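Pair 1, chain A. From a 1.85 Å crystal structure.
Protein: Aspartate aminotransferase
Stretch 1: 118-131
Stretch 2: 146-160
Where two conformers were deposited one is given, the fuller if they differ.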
# COMPACT_ATOMS: atom_id res chain seq x y z
N GLY A 118 -8.51 -1.90 -4.60
CA GLY A 118 -8.91 -1.23 -5.83
C GLY A 118 -8.34 0.15 -5.96
O GLY A 118 -8.03 0.59 -7.04
N THR A 119 -8.22 0.87 -4.85
CA THR A 119 -7.65 2.21 -4.91
C THR A 119 -6.22 2.06 -5.40
O THR A 119 -5.81 2.77 -6.30
CB THR A 119 -7.65 2.96 -3.56
OG1 THR A 119 -8.97 3.02 -2.97
CG2 THR A 119 -7.04 4.37 -3.73
N GLY A 120 -5.46 1.16 -4.80
CA GLY A 120 -4.07 0.90 -5.19
C GLY A 120 -3.97 0.55 -6.66
O GLY A 120 -3.03 0.97 -7.37
N ALA A 121 -4.91 -0.25 -7.15
CA ALA A 121 -4.90 -0.63 -8.57
C ALA A 121 -5.20 0.54 -9.50
O ALA A 121 -4.63 0.63 -10.60
CB ALA A 121 -5.89 -1.81 -8.79
N VAL A 122 -6.12 1.42 -9.09
CA VAL A 122 -6.45 2.60 -9.91
C VAL A 122 -5.22 3.50 -9.95
O VAL A 122 -4.83 3.92 -11.01
CB VAL A 122 -7.68 3.36 -9.44
CG1 VAL A 122 -7.89 4.69 -10.24
CG2 VAL A 122 -8.90 2.46 -9.57
N SER A 123 -4.60 3.76 -8.78
CA SER A 123 -3.40 4.59 -8.75
C SER A 123 -2.27 4.00 -9.58
O SER A 123 -1.63 4.70 -10.40
CB SER A 123 -2.95 4.78 -7.30
OG SER A 123 -1.79 5.57 -7.24
N LEU A 124 -1.98 2.71 -9.35
CA LEU A 124 -0.92 2.03 -10.09
C LEU A 124 -1.19 2.02 -11.62
O LEU A 124 -0.26 2.23 -12.42
CB LEU A 124 -0.70 0.59 -9.60
CG LEU A 124 0.42 -0.20 -10.28
CD1 LEU A 124 1.77 0.45 -10.08
CD2 LEU A 124 0.55 -1.62 -9.68
N GLY A 125 -2.41 1.72 -12.00
CA GLY A 125 -2.82 1.72 -13.41
C GLY A 125 -2.67 3.10 -14.01
O GLY A 125 -2.18 3.25 -15.12
N ALA A 126 -3.09 4.12 -13.29
CA ALA A 126 -3.00 5.49 -13.77
C ALA A 126 -1.54 5.87 -13.99
O ALA A 126 -1.24 6.50 -15.00
CB ALA A 126 -3.67 6.49 -12.83
N LYS A 127 -0.65 5.43 -13.08
CA LYS A 127 0.80 5.64 -13.28
C LYS A 127 1.36 4.85 -14.42
O LYS A 127 2.12 5.35 -15.23
CB LYS A 127 1.57 5.33 -11.97
CG LYS A 127 1.24 6.31 -10.86
CD LYS A 127 2.01 6.10 -9.56
CE LYS A 127 1.15 6.56 -8.38
NZ LYS A 127 1.88 6.84 -7.10
N LEU A 128 0.99 3.58 -14.52
CA LEU A 128 1.47 2.77 -15.64
C LEU A 128 1.15 3.41 -17.01
O LEU A 128 1.95 3.37 -17.96
CB LEU A 128 0.85 1.37 -15.56
CG LEU A 128 1.14 0.38 -16.70
CD1 LEU A 128 2.63 0.00 -16.77
CD2 LEU A 128 0.31 -0.88 -16.50
N LEU A 129 -0.04 3.97 -17.10
CA LEU A 129 -0.56 4.54 -18.37
C LEU A 129 0.25 5.77 -18.78
O LEU A 129 0.31 6.09 -19.97
CB LEU A 129 -2.04 4.87 -18.23
CG LEU A 129 -2.96 3.64 -18.32
CD1 LEU A 129 -4.38 3.94 -17.94
CD2 LEU A 129 -2.95 2.92 -19.65
N THR A 130 0.84 6.47 -17.82
CA THR A 130 1.73 7.60 -18.14
C THR A 130 2.99 7.14 -18.87
O THR A 130 3.71 7.97 -19.43
CB THR A 130 2.10 8.45 -16.91
OG1 THR A 130 3.06 7.77 -16.07
CG2 THR A 130 0.85 8.82 -16.10
N ARG A 131 3.26 5.83 -18.90
CA ARG A 131 4.39 5.29 -19.67
C ARG A 131 4.05 4.90 -21.11
O ARG A 131 4.95 4.54 -21.87
CB ARG A 131 5.02 4.10 -18.96
CG ARG A 131 5.36 4.33 -17.48
CD ARG A 131 6.36 5.45 -17.37
NE ARG A 131 6.58 5.82 -15.99
CZ ARG A 131 7.48 5.24 -15.21
NH1 ARG A 131 8.26 4.25 -15.69
NH2 ARG A 131 7.60 5.66 -13.96
N THR A 146 -18.78 10.59 -10.60
CA THR A 146 -18.01 9.39 -10.34
C THR A 146 -17.60 9.32 -8.87
O THR A 146 -17.91 10.21 -8.08
CB THR A 146 -16.75 9.33 -11.25
OG1 THR A 146 -16.22 7.98 -11.22
CG2 THR A 146 -15.66 10.39 -10.86
N TRP A 147 -16.84 8.29 -8.54
CA TRP A 147 -16.29 8.13 -7.22
C TRP A 147 -15.46 9.31 -6.91
O TRP A 147 -14.52 9.62 -7.63
CB TRP A 147 -15.44 6.91 -7.21
CG TRP A 147 -14.75 6.57 -5.93
CD1 TRP A 147 -15.27 6.55 -4.66
CD2 TRP A 147 -13.44 5.96 -5.81
NE1 TRP A 147 -14.36 6.05 -3.76
CE2 TRP A 147 -13.24 5.66 -4.40
CE3 TRP A 147 -12.42 5.68 -6.70
CZ2 TRP A 147 -12.03 5.14 -3.92
CZ3 TRP A 147 -11.22 5.15 -6.21
CH2 TRP A 147 -11.05 4.86 -4.85
N PRO A 148 -15.74 9.98 -5.77
CA PRO A 148 -15.04 11.21 -5.53
C PRO A 148 -13.55 11.05 -5.55
O PRO A 148 -12.88 11.97 -5.97
CB PRO A 148 -15.51 11.62 -4.14
CG PRO A 148 -16.90 11.11 -4.08
CD PRO A 148 -16.85 9.79 -4.81
N ASN A 149 -13.01 9.87 -5.19
CA ASN A 149 -11.57 9.72 -5.17
C ASN A 149 -10.91 9.53 -6.55
O ASN A 149 -9.71 9.64 -6.65
CB ASN A 149 -11.18 8.55 -4.27
CG ASN A 149 -9.75 8.66 -3.69
OD1 ASN A 149 -9.29 9.77 -3.43
ND2 ASN A 149 -9.08 7.51 -3.40
N HIS A 150 -11.66 9.25 -7.62
CA HIS A 150 -11.03 9.09 -8.96
C HIS A 150 -10.18 10.28 -9.33
O HIS A 150 -9.07 10.13 -9.81
CB HIS A 150 -12.06 8.86 -10.10
CG HIS A 150 -12.48 7.42 -10.29
ND1 HIS A 150 -13.69 7.07 -10.86
CD2 HIS A 150 -11.84 6.22 -9.99
CE1 HIS A 150 -13.77 5.74 -10.90
NE2 HIS A 150 -12.67 5.22 -10.35
N TYR A 151 -10.73 11.49 -9.16
CA TYR A 151 -10.06 12.72 -9.59
C TYR A 151 -8.67 12.89 -8.95
O TYR A 151 -7.62 13.08 -9.64
CB TYR A 151 -11.01 13.95 -9.36
CG TYR A 151 -10.57 15.16 -10.15
CD1 TYR A 151 -9.54 16.01 -9.66
CD2 TYR A 151 -11.10 15.43 -11.42
CE1 TYR A 151 -9.07 17.12 -10.40
CE2 TYR A 151 -10.62 16.51 -12.17
CZ TYR A 151 -9.62 17.36 -11.66
OH TYR A 151 -9.17 18.44 -12.41
N GLY A 152 -8.63 12.77 -7.63
CA GLY A 152 -7.39 12.93 -6.89
C GLY A 152 -6.38 11.87 -7.22
O GLY A 152 -5.19 12.14 -7.34
N VAL A 153 -6.84 10.63 -7.36
CA VAL A 153 -5.96 9.54 -7.72
C VAL A 153 -5.32 9.78 -9.06
O VAL A 153 -4.12 9.67 -9.23
CB VAL A 153 -6.70 8.16 -7.69
CG1 VAL A 153 -5.79 7.08 -8.23
CG2 VAL A 153 -7.14 7.84 -6.26
N VAL A 154 -6.13 10.17 -10.04
CA VAL A 154 -5.59 10.36 -11.39
C VAL A 154 -4.64 11.57 -11.48
O VAL A 154 -3.58 11.51 -12.13
CB VAL A 154 -6.83 10.37 -12.34
CG1 VAL A 154 -6.65 11.20 -13.57
CG2 VAL A 154 -7.28 8.92 -12.62
N LYS A 155 -5.02 12.68 -10.86
CA LYS A 155 -4.17 13.89 -10.71
C LYS A 155 -2.81 13.57 -10.08
O LYS A 155 -1.74 13.94 -10.61
CB LYS A 155 -4.92 14.94 -9.86
CG LYS A 155 -4.31 16.36 -9.78
CD LYS A 155 -5.17 17.30 -8.92
CE LYS A 155 -4.32 18.48 -8.41
NZ LYS A 155 -5.13 19.55 -7.75
N ALA A 156 -2.84 12.87 -8.96
CA ALA A 156 -1.65 12.51 -8.25
C ALA A 156 -0.73 11.59 -9.06
O ALA A 156 0.49 11.66 -8.92
CB ALA A 156 -2.02 11.85 -6.93
N ALA A 157 -1.31 10.74 -9.91
CA ALA A 157 -0.51 9.92 -10.84
C ALA A 157 0.15 10.70 -12.00
O ALA A 157 0.89 10.11 -12.77
CB ALA A 157 -1.39 8.82 -11.42
N GLY A 158 -0.17 12.00 -12.16
CA GLY A 158 0.49 12.83 -13.16
C GLY A 158 -0.40 13.30 -14.33
O GLY A 158 0.08 13.96 -15.28
N TRP A 159 -1.69 13.04 -14.27
CA TRP A 159 -2.58 13.41 -15.37
C TRP A 159 -3.00 14.84 -15.28
O TRP A 159 -3.62 15.21 -14.31
CB TRP A 159 -3.79 12.49 -15.47
CG TRP A 159 -3.36 11.12 -15.88
CD1 TRP A 159 -2.88 10.10 -15.05
CD2 TRP A 159 -3.29 10.58 -17.23
NE1 TRP A 159 -2.56 9.00 -15.77
CE2 TRP A 159 -2.77 9.22 -17.09
CE3 TRP A 159 -3.61 11.04 -18.49
CZ2 TRP A 159 -2.57 8.41 -18.17
CZ3 TRP A 159 -3.41 10.20 -19.58
CH2 TRP A 159 -2.90 8.91 -19.42
N LYS A 160 -2.66 15.62 -16.30
CA LYS A 160 -2.85 17.07 -16.32
C LYS A 160 -4.15 17.53 -17.03
O LYS A 160 -4.60 18.68 -16.87
CB LYS A 160 -1.62 17.73 -16.98
CG LYS A 160 -0.28 17.30 -16.35
CD LYS A 160 -0.26 17.65 -14.88
CE LYS A 160 1.06 17.24 -14.18
NZ LYS A 160 1.08 17.54 -12.70
O HOH W 1 -2.37 8.19 -7.43
O HOH W 2 3.30 9.21 -13.26

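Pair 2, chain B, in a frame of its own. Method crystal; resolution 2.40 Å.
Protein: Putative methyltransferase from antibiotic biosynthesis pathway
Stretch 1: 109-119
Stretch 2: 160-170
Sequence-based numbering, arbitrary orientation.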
# COMPACT_ATOMS: atom_id res chain seq x y z
N HIS B 109 -11.09 -11.10 -7.16
CA HIS B 109 -11.09 -11.32 -8.64
C HIS B 109 -10.38 -10.12 -9.24
O HIS B 109 -11.01 -9.14 -9.61
CB HIS B 109 -12.52 -11.52 -9.14
CG HIS B 109 -13.22 -12.68 -8.49
ND1 HIS B 109 -12.90 -13.99 -8.75
CD2 HIS B 109 -14.21 -12.71 -7.57
CE1 HIS B 109 -13.67 -14.78 -8.03
NE2 HIS B 109 -14.48 -14.03 -7.30
N LEU B 110 -9.05 -10.20 -9.27
CA LEU B 110 -8.17 -9.10 -9.71
C LEU B 110 -8.40 -8.63 -11.14
O LEU B 110 -8.37 -7.43 -11.40
CB LEU B 110 -6.69 -9.47 -9.51
CG LEU B 110 -5.61 -8.37 -9.63
CD1 LEU B 110 -5.88 -7.20 -8.69
CD2 LEU B 110 -4.22 -8.96 -9.38
N GLU B 111 -8.67 -9.57 -12.04
CA GLU B 111 -8.91 -9.28 -13.45
C GLU B 111 -10.17 -8.43 -13.64
O GLU B 111 -10.11 -7.36 -14.24
CB GLU B 111 -8.95 -10.58 -14.25
CG GLU B 111 -9.11 -10.37 -15.77
CD GLU B 111 -8.23 -11.28 -16.63
OE1 GLU B 111 -7.77 -12.34 -16.14
OE2 GLU B 111 -7.98 -10.92 -17.81
N LYS B 112 -11.28 -8.88 -13.07
CA LYS B 112 -12.54 -8.13 -13.10
C LYS B 112 -12.40 -6.74 -12.43
O LYS B 112 -12.99 -5.77 -12.90
CB LYS B 112 -13.67 -8.97 -12.46
CG LYS B 112 -15.07 -8.32 -12.45
CD LYS B 112 -15.69 -8.20 -13.85
CE LYS B 112 -16.85 -7.20 -13.86
NZ LYS B 112 -17.84 -7.45 -12.77
N SER B 113 -11.63 -6.65 -11.33
CA SER B 113 -11.34 -5.36 -10.67
C SER B 113 -10.60 -4.40 -11.60
O SER B 113 -10.91 -3.19 -11.66
CB SER B 113 -10.56 -5.55 -9.37
OG SER B 113 -11.31 -6.35 -8.47
N PHE B 114 -9.65 -4.94 -12.37
CA PHE B 114 -8.94 -4.17 -13.38
C PHE B 114 -9.87 -3.69 -14.49
O PHE B 114 -9.84 -2.51 -14.84
CB PHE B 114 -7.75 -4.94 -13.95
CG PHE B 114 -6.58 -5.06 -13.01
CD1 PHE B 114 -6.39 -4.24 -11.87
CD2 PHE B 114 -5.54 -5.92 -13.37
CE1 PHE B 114 -5.24 -4.36 -11.09
CE2 PHE B 114 -4.39 -6.03 -12.61
CZ PHE B 114 -4.23 -5.25 -11.47
N GLN B 115 -10.71 -4.60 -15.00
CA GLN B 115 -11.75 -4.29 -16.01
C GLN B 115 -12.68 -3.18 -15.53
O GLN B 115 -13.03 -2.29 -16.31
CB GLN B 115 -12.58 -5.53 -16.35
CG GLN B 115 -11.79 -6.61 -17.06
CD GLN B 115 -12.48 -7.96 -17.08
OE1 GLN B 115 -13.68 -8.07 -16.82
NE2 GLN B 115 -11.71 -8.99 -17.41
N GLU B 116 -13.06 -3.26 -14.24
CA GLU B 116 -13.87 -2.22 -13.57
C GLU B 116 -13.19 -0.84 -13.53
O GLU B 116 -13.87 0.17 -13.70
CB GLU B 116 -14.27 -2.65 -12.13
CG GLU B 116 -15.40 -3.65 -11.99
CD GLU B 116 -16.73 -3.09 -12.44
OE1 GLU B 116 -17.05 -3.15 -13.66
OE2 GLU B 116 -17.47 -2.60 -11.57
N MSE B 117 -11.88 -0.81 -13.29
CA MSE B 117 -11.13 0.45 -13.28
C MSE B 117 -11.14 1.08 -14.66
O MSE B 117 -11.37 2.28 -14.78
CB MSE B 117 -9.68 0.26 -12.82
CG MSE B 117 -9.57 -0.15 -11.34
SE MSE B 117 -7.78 -0.55 -10.88
CE MSE B 117 -8.04 -1.15 -8.96
N GLN B 118 -10.90 0.26 -15.69
CA GLN B 118 -10.95 0.71 -17.07
C GLN B 118 -12.35 1.22 -17.46
O GLN B 118 -12.47 2.19 -18.20
CB GLN B 118 -10.45 -0.40 -18.01
CG GLN B 118 -10.44 -0.03 -19.52
CD GLN B 118 -9.63 1.22 -19.86
OE1 GLN B 118 -8.53 1.45 -19.33
NE2 GLN B 118 -10.15 2.02 -20.79
N ARG B 119 -13.40 0.58 -16.93
CA ARG B 119 -14.79 0.96 -17.25
C ARG B 119 -15.16 2.36 -16.74
O ARG B 119 -15.85 3.12 -17.45
CB ARG B 119 -15.75 -0.09 -16.66
CG ARG B 119 -17.24 0.15 -16.94
CD ARG B 119 -18.14 -0.85 -16.24
NE ARG B 119 -18.06 -0.76 -14.78
CZ ARG B 119 -18.65 0.17 -14.03
NH1 ARG B 119 -19.31 1.18 -14.56
NH2 ARG B 119 -18.49 0.11 -12.73
N GLU B 160 3.15 -10.73 -13.76
CA GLU B 160 1.76 -11.20 -13.86
C GLU B 160 0.78 -10.03 -13.63
O GLU B 160 -0.18 -9.88 -14.38
CB GLU B 160 1.47 -12.38 -12.92
CG GLU B 160 2.25 -13.65 -13.34
CD GLU B 160 1.94 -14.93 -12.52
OE1 GLU B 160 0.83 -15.05 -11.96
OE2 GLU B 160 2.83 -15.83 -12.47
N GLN B 161 1.09 -9.20 -12.63
CA GLN B 161 0.27 -8.03 -12.30
C GLN B 161 0.22 -7.06 -13.47
O GLN B 161 -0.88 -6.63 -13.88
CB GLN B 161 0.78 -7.29 -11.06
CG GLN B 161 0.76 -8.09 -9.76
CD GLN B 161 1.34 -7.29 -8.60
OE1 GLN B 161 0.92 -6.16 -8.33
NE2 GLN B 161 2.30 -7.89 -7.89
N ILE B 162 1.41 -6.74 -14.00
CA ILE B 162 1.55 -5.86 -15.16
C ILE B 162 0.75 -6.41 -16.35
O ILE B 162 -0.02 -5.68 -16.96
CB ILE B 162 3.04 -5.67 -15.58
CG1 ILE B 162 3.78 -4.83 -14.53
CG2 ILE B 162 3.14 -4.95 -16.97
CD1 ILE B 162 5.33 -4.86 -14.68
N ASN B 163 0.95 -7.69 -16.64
CA ASN B 163 0.23 -8.37 -17.73
C ASN B 163 -1.32 -8.33 -17.56
O ASN B 163 -2.00 -8.03 -18.52
CB ASN B 163 0.76 -9.82 -17.85
CG ASN B 163 0.12 -10.59 -19.00
OD1 ASN B 163 -0.28 -10.02 -20.03
ND2 ASN B 163 0.05 -11.91 -18.84
N LEU B 164 -1.85 -8.61 -16.36
CA LEU B 164 -3.31 -8.61 -16.13
C LEU B 164 -3.90 -7.22 -16.32
O LEU B 164 -5.00 -7.08 -16.86
CB LEU B 164 -3.70 -9.16 -14.75
CG LEU B 164 -3.57 -10.66 -14.45
CD1 LEU B 164 -3.98 -10.91 -13.01
CD2 LEU B 164 -4.40 -11.53 -15.37
N LEU B 165 -3.17 -6.20 -15.88
CA LEU B 165 -3.61 -4.83 -16.03
C LEU B 165 -3.59 -4.46 -17.50
O LEU B 165 -4.60 -4.00 -18.04
CB LEU B 165 -2.71 -3.87 -15.22
CG LEU B 165 -3.17 -2.39 -15.11
CD1 LEU B 165 -4.59 -2.29 -14.56
CD2 LEU B 165 -2.17 -1.58 -14.25
N GLN B 166 -2.46 -4.72 -18.14
CA GLN B 166 -2.23 -4.42 -19.55
C GLN B 166 -3.26 -5.09 -20.48
O GLN B 166 -3.77 -4.43 -21.37
CB GLN B 166 -0.78 -4.75 -19.93
CG GLN B 166 -0.31 -4.12 -21.20
CD GLN B 166 1.22 -4.00 -21.22
OE1 GLN B 166 1.75 -2.94 -21.60
NE2 GLN B 166 1.95 -5.07 -20.77
N GLU B 167 -3.58 -6.36 -20.23
CA GLU B 167 -4.62 -7.10 -20.97
C GLU B 167 -6.04 -6.51 -20.85
O GLU B 167 -6.81 -6.60 -21.79
CB GLU B 167 -4.72 -8.55 -20.48
CG GLU B 167 -3.64 -9.46 -20.98
CD GLU B 167 -3.62 -10.82 -20.27
OE1 GLU B 167 -4.25 -10.99 -19.19
OE2 GLU B 167 -2.94 -11.73 -20.79
N ASN B 168 -6.38 -5.97 -19.67
CA ASN B 168 -7.72 -5.42 -19.38
C ASN B 168 -7.85 -3.89 -19.47
O ASN B 168 -8.90 -3.34 -19.16
CB ASN B 168 -8.18 -5.96 -18.03
CG ASN B 168 -8.35 -7.47 -18.06
OD1 ASN B 168 -9.38 -7.97 -18.50
ND2 ASN B 168 -7.35 -8.20 -17.58
N THR B 169 -6.80 -3.23 -19.94
CA THR B 169 -6.73 -1.78 -20.10
C THR B 169 -6.46 -1.31 -21.54
O THR B 169 -6.95 -0.25 -21.94
CB THR B 169 -5.67 -1.21 -19.12
OG1 THR B 169 -6.19 -1.33 -17.79
CG2 THR B 169 -5.36 0.25 -19.37
N LYS B 170 -5.68 -2.09 -22.30
CA LYS B 170 -5.31 -1.74 -23.68
C LYS B 170 -4.63 -0.33 -23.76
O LYS B 170 -4.94 0.52 -24.62
CB LYS B 170 -6.48 -1.91 -24.68
CG LYS B 170 -6.97 -3.36 -24.92
CD LYS B 170 -7.85 -3.89 -23.78
CE LYS B 170 -8.50 -5.22 -24.14
NZ LYS B 170 -9.37 -5.73 -23.03

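Pair 1, from an aspartate aminotransferase, and pair 2, from a putative methyltransferase, each pack two helices that run roughly the same way. The axes approach to 8.8 Å and cross at -39° in pair 1, and to 8.7 Å and -44° in pair 2; the backbones of 14 central residues superpose with an RMSD of 0.4 Å. The buried surface is also alike, 561 and 553 Å², although few side chains are.

The side chains that superpose most closely are A:Val122 and B:Leu110, packed against A:Val153 and B:Leu164 respectively. Branched apolar side chains fill the gap in both: A:Val122 CG1 lies 3.8 Å from A:Val153 CG1, and B:Leu110 CD2 lies 4.1 Å from B:Leu164 CD1.

At the next layer the solutions diverge. A:Ala126 matches B:Phe114, and A:Ala157 matches B:Asn168. In pair 1 both side chains are single methyls pointing toward the other helix, and they meet directly, A:Ala126 CB to A:Ala157 CB at 3.6 Å. In pair 2 the ring of B:Phe114 occupies the space instead, reaching along the second helix so that B:Leu165 CD1 sits over one face, 3.8 Å from the ring centroid, in a CH-pi contact. The matching A:Val154 is shorter and only brushes A:Ala126, CG2 to CB at 4.4 Å.

B:Asn168 is buried, so its polar amide needs partners, and it finds them on both helices. Its ND2 donates to B:Glu111 OE2 at 2.8 Å and to B:Leu164 O at 2.7 Å, while its OD1 accepts from B:Gln115 NE2 at 2.8 Å. A carboxamide suits this place because it donates and accepts at once. B:Glu111 and B:Gln115 start sideways, but their length brings their polar ends to the amide. Their counterparts differ: A:Ser123 is short and reaches A:Val153 O through a water, 2.7 Å from A:Ser123 OG and 2.9 Å from A:Val153 O, whereas A:Lys127 lays its aliphatic stem beside the alanine, CG to A:Ala157 CB at 3.7 Å.

Pair 1 makes its direct polar link further on. A:Gly158, with positive phi in a Schellman motif, turns the chain out of the helix; a CB there would jam against the preceding carbonyl. The indole of A:Trp159 then donates from NE1 to A:Ala126 O at 2.9 Å, near the ring plane, and A:Leu129 CB packs at the ring edge, 3.6 Å from A:Trp159 CZ2. One indole thus serves as both hydrogen-bond donor and apolar surface.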